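Long-range contacts in alpha,alpha-trehalose-phosphate synthase (UDP-forming) (Burkholderia vietnamiensis, PDB 5TVG), which belongs to glycosyltransferase family 20, an enzyme family with the two-domain GT-B architecture, and carries uridine-5'-diphosphate in this model: residues K278-R283 with E322-E327; L274-G279 with Q315-I320. All coordinates share one frame; numbering follows the deposited sequence.

Contact 1. Residues K278-R283 with E322-E327; sequences KGLVER and ETLERE. With UDP (uridine-5'-diphosphate), chain I.
Leu-324 holds its CG anti to the backbone N (chi1 -173°), which carries its two methyls across to Leu-280, while Val-281 (chi1 175°) forks so that CG1 and CG2 reach different residues of 322-327. This is helix-to-helix packing within the Rossmann-like half of a GT-B fold: the first turn of helix 280-293 lies against the middle of helix 315-335. The CA atoms of Val-281 and Leu-324 are 5.7 Å apart, close enough for a methyl to touch the opposite backbone. Leu-324 CD1 does this, sitting 3.6 Å from Leu-280 O and also against Leu-280 CB. Its partner CD2 packs on Leu-280 CD1 at 3.8 Å, so the two leucines cross obliquely. One residue on, Val-281 CG2 meets Thr-323 CG2 at 4.0 Å, and CG1 leans on the aliphatic CG of Glu-327, the side chains running at about a right angle. Glu-327 OE1 turns to Gln-285 and Arg-330, and OE2 to Arg-326. The two leucines also touch the parallel sheet, Leu-324 on Tyr-345 of strand 343-346 and Leu-280 on Gln-305 of strand 301-306. Glu-325 and Arg-326 belong to another interface, each forming a salt bridge with the other's counterpart in the second subunit. Gly-279 occupies the N-cap position of helix 280-293. Lys-278 just before it extends beyond its chi2 bend to the ligand; its NZ pairs with Asp-372 and donates to UDP O3A at 2.9 Å and to UDP O2B at 3.0 Å.

Contact 2. Residues L274-G279 with Q315-I320; sequences LDYSKG and QTYQRI. With UDP (uridine-5'-diphosphate), chain I.
Ile-320 pushes from helix 315-335 into a hollow lined by Leu-274 and Tyr-276. The loop that forms it follows strand 266-271 in the Rossmann-like half of the GT-B fold and leads into helix 280-293. One branch of the isoleucine, CG1, lies 4.1 Å from Tyr-276 CB; the other, CG2, faces Leu-274 CD2 at 4.4 Å, a looser fit. The next bump comes from the loop. Tyr-276 has CG between the backbone N and carbonyl carbon (chi1 47°), which lays its ring along the helix with CE2 set into the notch between Thr-316 and Tyr-317. CE2 comes over one face of the Tyr-317 ring, 3.7 Å from CE1, with the two ring planes inclined at 41°, and Thr-316 OG1 lies 3.6 Å from CE2 at the edge of the Tyr-276 ring. Tyr-317 in turn presents its edge to the loop. Its OH donates to Asp-275 OD2 at 2.6 Å; the oxygen lies in the ring plane, but the hydroxyl reaches it from above the carboxylate plane, and the two planes are nearly perpendicular. The carboxylate is tied on several sides: OD1 accepts from Ser-277 N at 2.8 Å, an Asx turn, and from Trp-95 of helix 79-98, while OD2 also pairs with Arg-273. Arg-273 also bonds UDP, which makes Asp-275 a second-shell residue; Tyr-317, bonded to Asp-275, stands one step further out. Two waters fill in the polar joints. One donates to both Leu-274 O and Tyr-317 O, and the other lies 2.7 Å from Tyr-276 OH and likewise 2.7 Å from Thr-316 OG1.

In the fold
The two contacts are neighbours, with centres about 8 Å apart, and both set the chain that follows strand 266-271 against helix 315-335. Along the chain, the loop 274-279 of contact 2 runs into the helix start of contact 1, sharing Lys-278 and Gly-279; on the partner helix 315-320 precedes 322-327. Their apolar parts merge, Val-281 CG2 meeting Ile-320 CD1 at 3.8 Å and Leu-274 CD2 reaching Leu-324 CD2. Strand 301-306 lies between the paired segments in sequence, within the six-stranded parallel sheet. One continuous seam therefore joins two consecutive crossover connections, from helix packing in contact 1 to the loop carrying Lys-278 to UDP.

Contact 1. Residues K278-R283 with E322-E327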
loop_
_atom_site.group_PDB
_atom_site.type_symbol
_atom_site.label_atom_id
_atom_site.label_comp_id
_atom_site.label_asym_id
_atom_site.label_seq_id
_atom_site.Cartn_x
_atom_site.Cartn_y
_atom_site.Cartn_z
ATOM N N LYS A 278 -2.534 -1.773 21.199
ATOM C CA LYS A 278 -1.378 -1.786 22.088
ATOM C C LYS A 278 -0.364 -0.687 21.758
ATOM O O LYS A 278 0.587 -0.480 22.523
ATOM C CB LYS A 278 -0.731 -3.183 22.063
ATOM C CG LYS A 278 -1.700 -4.341 22.518
ATOM C CD LYS A 278 -2.099 -4.266 24.045
ATOM C CE LYS A 278 -3.129 -5.306 24.447
ATOM N NZ LYS A 278 -3.481 -5.384 25.960
ATOM N N GLY A 279 -0.589 0.083 20.700
ATOM C CA GLY A 279 0.305 1.197 20.395
ATOM C C GLY A 279 1.744 0.816 20.093
ATOM O O GLY A 279 2.655 1.583 20.403
ATOM N N LEU A 280 1.969 -0.314 19.423
ATOM C CA LEU A 280 3.344 -0.780 19.249
ATOM C C LEU A 280 4.159 0.133 18.311
ATOM O O LEU A 280 5.365 0.314 18.514
ATOM C CB LEU A 280 3.326 -2.233 18.759
ATOM C CG LEU A 280 2.560 -3.179 19.731
ATOM C CD1 LEU A 280 2.540 -4.662 19.247
ATOM C CD2 LEU A 280 3.096 -3.104 21.139
ATOM N N VAL A 281 3.541 0.698 17.274
ATOM C CA VAL A 281 4.300 1.563 16.352
ATOM C C VAL A 281 4.748 2.828 17.075
ATOM O O VAL A 281 5.930 3.206 17.042
ATOM C CB VAL A 281 3.468 1.905 15.094
ATOM C CG1 VAL A 281 4.209 2.914 14.155
ATOM C CG2 VAL A 281 3.082 0.655 14.355
ATOM N N GLU A 282 3.809 3.496 17.750
ATOM C CA GLU A 282 4.159 4.676 18.539
ATOM C C GLU A 282 5.236 4.333 19.549
ATOM O O GLU A 282 6.206 5.092 19.739
ATOM C CB GLU A 282 2.914 5.218 19.250
ATOM C CG GLU A 282 1.857 5.796 18.299
ATOM C CD GLU A 282 0.978 4.750 17.665
ATOM O OE1 GLU A 282 0.109 5.143 16.864
ATOM O OE2 GLU A 282 1.137 3.543 17.963
ATOM N N ARG A 283 5.122 3.147 20.135
ATOM C CA ARG A 283 6.091 2.700 21.116
ATOM C C ARG A 283 7.478 2.557 20.493
ATOM O O ARG A 283 8.466 3.072 21.029
ATOM C CB ARG A 283 5.614 1.382 21.717
ATOM C CG ARG A 283 6.407 0.957 22.903
ATOM C CD ARG A 283 5.927 -0.385 23.451
ATOM N NE ARG A 283 4.508 -0.378 23.778
ATOM C CZ ARG A 283 3.866 -1.471 24.156
ATOM N NH1 ARG A 283 2.562 -1.414 24.432
ATOM N NH2 ARG A 283 4.538 -2.629 24.234
ATOM N N GLU A 322 2.180 -5.590 9.503
ATOM C CA GLU A 322 3.086 -5.182 8.431
ATOM C C GLU A 322 3.732 -3.841 8.742
ATOM O O GLU A 322 4.940 -3.668 8.549
ATOM C CB GLU A 322 2.346 -5.102 7.097
ATOM C CG GLU A 322 1.782 -6.408 6.604
ATOM C CD GLU A 322 0.908 -6.256 5.362
ATOM O OE1 GLU A 322 0.967 -5.189 4.708
ATOM O OE2 GLU A 322 0.154 -7.206 5.051
ATOM N N THR A 323 2.946 -2.881 9.234
ATOM C CA THR A 323 3.509 -1.574 9.572
ATOM C C THR A 323 4.573 -1.695 10.654
ATOM O O THR A 323 5.631 -1.068 10.555
ATOM C CB THR A 323 2.400 -0.627 10.025
ATOM O OG1 THR A 323 1.421 -0.515 8.989
ATOM C CG2 THR A 323 2.960 0.756 10.317
ATOM N N LEU A 324 4.329 -2.534 11.668
ATOM C CA LEU A 324 5.290 -2.695 12.761
ATOM C C LEU A 324 6.564 -3.369 12.283
ATOM O O LEU A 324 7.665 -3.003 12.720
ATOM C CB LEU A 324 4.661 -3.500 13.911
ATOM C CG LEU A 324 5.457 -3.622 15.215
ATOM C CD1 LEU A 324 5.649 -2.233 15.946
ATOM C CD2 LEU A 324 4.843 -4.672 16.177
ATOM N N GLU A 325 6.438 -4.378 11.408
ATOM C CA GLU A 325 7.629 -5.031 10.870
ATOM C C GLU A 325 8.499 -4.035 10.139
ATOM O O GLU A 325 9.723 -4.028 10.307
ATOM C CB GLU A 325 7.259 -6.201 9.938
ATOM C CG GLU A 325 6.596 -7.358 10.717
ATOM C CD GLU A 325 5.903 -8.384 9.834
ATOM O OE1 GLU A 325 5.607 -8.090 8.662
ATOM O OE2 GLU A 325 5.650 -9.495 10.334
ATOM N N ARG A 326 7.883 -3.172 9.344
ATOM C CA ARG A 326 8.648 -2.161 8.632
ATOM C C ARG A 326 9.356 -1.233 9.617
ATOM O O ARG A 326 10.542 -0.948 9.459
ATOM C CB ARG A 326 7.720 -1.406 7.678
ATOM C CG ARG A 326 8.408 -0.554 6.663
ATOM C CD ARG A 326 8.413 0.881 7.144
ATOM N NE ARG A 326 9.249 1.748 6.324
ATOM C CZ ARG A 326 9.112 3.062 6.297
ATOM N NH1 ARG A 326 9.906 3.802 5.534
ATOM N NH2 ARG A 326 8.158 3.622 7.030
ATOM N N GLU A 327 8.669 -0.831 10.697
ATOM C CA GLU A 327 9.302 0.042 11.676
ATOM C C GLU A 327 10.459 -0.645 12.397
ATOM O O GLU A 327 11.525 -0.036 12.575
ATOM C CB GLU A 327 8.252 0.540 12.680
ATOM C CG GLU A 327 7.308 1.556 12.042
ATOM C CD GLU A 327 8.047 2.787 11.549
ATOM O OE1 GLU A 327 8.505 3.579 12.385
ATOM O OE2 GLU A 327 8.215 2.949 10.318
HETATM N N1 UDP I . 0.530 -13.245 28.148
HETATM C C2 UDP I . 1.237 -14.432 28.219
HETATM N N3 UDP I . 2.087 -14.670 27.171
HETATM C C4 UDP I . 2.299 -13.862 26.071
HETATM C C5 UDP I . 1.522 -12.644 26.060
HETATM C C6 UDP I . 0.671 -12.390 27.076
HETATM O O2 UDP I . 1.139 -15.207 29.156
HETATM O O4 UDP I . 3.101 -14.231 25.187
HETATM C "C1'" UDP I . -0.409 -12.953 29.256
HETATM C "C2'" UDP I . 0.010 -11.849 30.230
HETATM O "O2'" UDP I . 0.753 -12.445 31.276
HETATM C "C3'" UDP I . -1.346 -11.396 30.763
HETATM C "C4'" UDP I . -2.242 -11.530 29.539
HETATM O "O4'" UDP I . -1.644 -12.550 28.711
HETATM O "O3'" UDP I . -1.830 -12.126 31.884
HETATM C "C5'" UDP I . -2.292 -10.264 28.732
HETATM O "O5'" UDP I . -3.459 -9.607 29.221
HETATM P PA UDP I . -3.572 -8.047 29.229
HETATM O O1A UDP I . -4.692 -7.726 30.157
HETATM O O2A UDP I . -2.228 -7.392 29.502
HETATM O O3A UDP I . -3.989 -7.671 27.735
HETATM P PB UDP I . -4.863 -8.544 26.738
HETATM O O1B UDP I . -5.916 -9.200 27.636
HETATM O O2B UDP I . -5.653 -7.511 25.949
HETATM O O3B UDP I . -4.025 -9.461 25.916
#

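Contact 2. Residues L274-G279 with Q315-I320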
loop_
_atom_site.group_PDB
_atom_site.type_symbol
_atom_site.label_atom_id
_atom_site.label_comp_id
_atom_site.label_asym_id
_atom_site.label_seq_id
_atom_site.Cartn_x
_atom_site.Cartn_y
_atom_site.Cartn_z
ATOM N N LEU A 274 -0.103 -8.692 19.392
ATOM C CA LEU A 274 0.133 -7.771 18.285
ATOM C C LEU A 274 -1.206 -7.179 17.820
ATOM O O LEU A 274 -1.716 -7.454 16.734
ATOM C CB LEU A 274 0.897 -8.480 17.177
ATOM C CG LEU A 274 2.006 -7.622 16.513
ATOM C CD1 LEU A 274 2.798 -8.465 15.522
ATOM C CD2 LEU A 274 1.411 -6.398 15.807
ATOM N N ASP A 275 -1.773 -6.342 18.684
ATOM C CA ASP A 275 -3.066 -5.701 18.477
ATOM C C ASP A 275 -2.848 -4.220 18.195
ATOM O O ASP A 275 -1.914 -3.612 18.731
ATOM C CB ASP A 275 -3.967 -5.885 19.740
ATOM C CG ASP A 275 -5.447 -5.680 19.455
ATOM O OD1 ASP A 275 -5.821 -4.551 19.058
ATOM O OD2 ASP A 275 -6.248 -6.654 19.627
ATOM N N TYR A 276 -3.707 -3.621 17.361
ATOM C CA TYR A 276 -3.559 -2.172 17.191
ATOM C C TYR A 276 -3.942 -1.379 18.446
ATOM O O TYR A 276 -3.656 -0.163 18.529
ATOM C CB TYR A 276 -4.362 -1.680 15.987
ATOM C CG TYR A 276 -5.789 -2.208 15.931
ATOM C CD1 TYR A 276 -6.796 -1.647 16.728
ATOM C CD2 TYR A 276 -6.142 -3.215 15.038
ATOM C CE1 TYR A 276 -8.099 -2.092 16.650
ATOM C CE2 TYR A 276 -7.449 -3.675 14.956
ATOM C CZ TYR A 276 -8.423 -3.116 15.767
ATOM O OH TYR A 276 -9.726 -3.559 15.680
ATOM N N SER A 277 -4.596 -2.017 19.416
ATOM C CA SER A 277 -4.885 -1.299 20.653
ATOM C C SER A 277 -3.620 -1.049 21.475
ATOM O O SER A 277 -3.629 -0.196 22.366
ATOM C CB SER A 277 -5.885 -2.103 21.478
ATOM O OG SER A 277 -5.261 -3.295 21.923
ATOM N N LYS A 278 -2.534 -1.773 21.199
ATOM C CA LYS A 278 -1.378 -1.786 22.088
ATOM C C LYS A 278 -0.364 -0.687 21.758
ATOM O O LYS A 278 0.587 -0.480 22.523
ATOM C CB LYS A 278 -0.731 -3.183 22.063
ATOM C CG LYS A 278 -1.700 -4.341 22.518
ATOM C CD LYS A 278 -2.099 -4.266 24.045
ATOM C CE LYS A 278 -3.129 -5.306 24.447
ATOM N NZ LYS A 278 -3.481 -5.384 25.960
ATOM N N GLY A 279 -0.589 0.083 20.700
ATOM C CA GLY A 279 0.305 1.197 20.395
ATOM C C GLY A 279 1.744 0.816 20.093
ATOM O O GLY A 279 2.655 1.583 20.403
ATOM N N GLN A 315 -8.238 -8.632 8.673
ATOM C CA GLN A 315 -7.330 -7.823 7.845
ATOM C C GLN A 315 -6.688 -6.674 8.622
ATOM O O GLN A 315 -5.521 -6.332 8.376
ATOM C CB GLN A 315 -8.063 -7.260 6.631
ATOM N N THR A 316 -7.433 -6.038 9.542
ATOM C CA THR A 316 -6.840 -4.912 10.263
ATOM C C THR A 316 -5.624 -5.368 11.045
ATOM O O THR A 316 -4.652 -4.618 11.180
ATOM C CB THR A 316 -7.831 -4.271 11.242
ATOM O OG1 THR A 316 -8.569 -5.296 11.930
ATOM C CG2 THR A 316 -8.797 -3.364 10.503
ATOM N N TYR A 317 -5.640 -6.614 11.519
ATOM C CA TYR A 317 -4.495 -7.113 12.255
ATOM C C TYR A 317 -3.318 -7.395 11.340
ATOM O O TYR A 317 -2.166 -7.283 11.773
ATOM C CB TYR A 317 -4.880 -8.374 13.023
ATOM C CG TYR A 317 -5.676 -8.020 14.245
ATOM C CD1 TYR A 317 -7.037 -7.750 14.159
ATOM C CD2 TYR A 317 -5.054 -7.872 15.469
ATOM C CE1 TYR A 317 -7.746 -7.380 15.263
ATOM C CE2 TYR A 317 -5.774 -7.507 16.603
ATOM C CZ TYR A 317 -7.110 -7.260 16.490
ATOM O OH TYR A 317 -7.832 -6.926 17.625
ATOM N N GLN A 318 -3.583 -7.749 10.078
ATOM C CA GLN A 318 -2.495 -7.997 9.143
ATOM C C GLN A 318 -1.775 -6.708 8.797
ATOM O O GLN A 318 -0.548 -6.696 8.677
ATOM C CB GLN A 318 -3.031 -8.691 7.885
ATOM C CG GLN A 318 -3.628 -10.075 8.173
ATOM C CD GLN A 318 -4.390 -10.692 6.981
ATOM O OE1 GLN A 318 -4.275 -10.236 5.841
ATOM N NE2 GLN A 318 -5.172 -11.730 7.260
ATOM N N ARG A 319 -2.528 -5.616 8.620
ATOM C CA ARG A 319 -1.936 -4.320 8.288
ATOM C C ARG A 319 -1.087 -3.768 9.437
ATOM O O ARG A 319 0.039 -3.316 9.209
ATOM C CB ARG A 319 -3.025 -3.320 7.887
ATOM N N ILE A 320 -1.582 -3.814 10.688
ATOM C CA ILE A 320 -0.784 -3.240 11.783
ATOM C C ILE A 320 0.506 -4.030 11.953
ATOM O O ILE A 320 1.577 -3.455 12.197
ATOM C CB ILE A 320 -1.582 -3.166 13.107
ATOM C CG1 ILE A 320 -0.759 -2.483 14.206
ATOM C CG2 ILE A 320 -1.894 -4.534 13.679
ATOM C CD1 ILE A 320 -0.260 -1.042 13.880
HETATM N N1 UDP I . 0.530 -13.245 28.148
HETATM C C2 UDP I . 1.237 -14.432 28.219
HETATM N N3 UDP I . 2.087 -14.670 27.171
HETATM C C4 UDP I . 2.299 -13.862 26.071
HETATM C C5 UDP I . 1.522 -12.644 26.060
HETATM C C6 UDP I . 0.671 -12.390 27.076
HETATM O O2 UDP I . 1.139 -15.207 29.156
HETATM O O4 UDP I . 3.101 -14.231 25.187
HETATM C "C1'" UDP I . -0.409 -12.953 29.256
HETATM C "C2'" UDP I . 0.010 -11.849 30.230
HETATM O "O2'" UDP I . 0.753 -12.445 31.276
HETATM C "C3'" UDP I . -1.346 -11.396 30.763
HETATM C "C4'" UDP I . -2.242 -11.530 29.539
HETATM O "O4'" UDP I . -1.644 -12.550 28.711
HETATM O "O3'" UDP I . -1.830 -12.126 31.884
HETATM C "C5'" UDP I . -2.292 -10.264 28.732
HETATM O "O5'" UDP I . -3.459 -9.607 29.221
HETATM P PA UDP I . -3.572 -8.047 29.229
HETATM O O1A UDP I . -4.692 -7.726 30.157
HETATM O O2A UDP I . -2.228 -7.392 29.502
HETATM O O3A UDP I . -3.989 -7.671 27.735
HETATM P PB UDP I . -4.863 -8.544 26.738
HETATM O O1B UDP I . -5.916 -9.200 27.636
HETATM O O2B UDP I . -5.653 -7.511 25.949
HETATM O O3B UDP I . -4.025 -9.461 25.916
HETATM O O HOH W 1 -1.205 -8.004 14.054
HETATM O O HOH W 2 -10.622 -5.139 13.714
#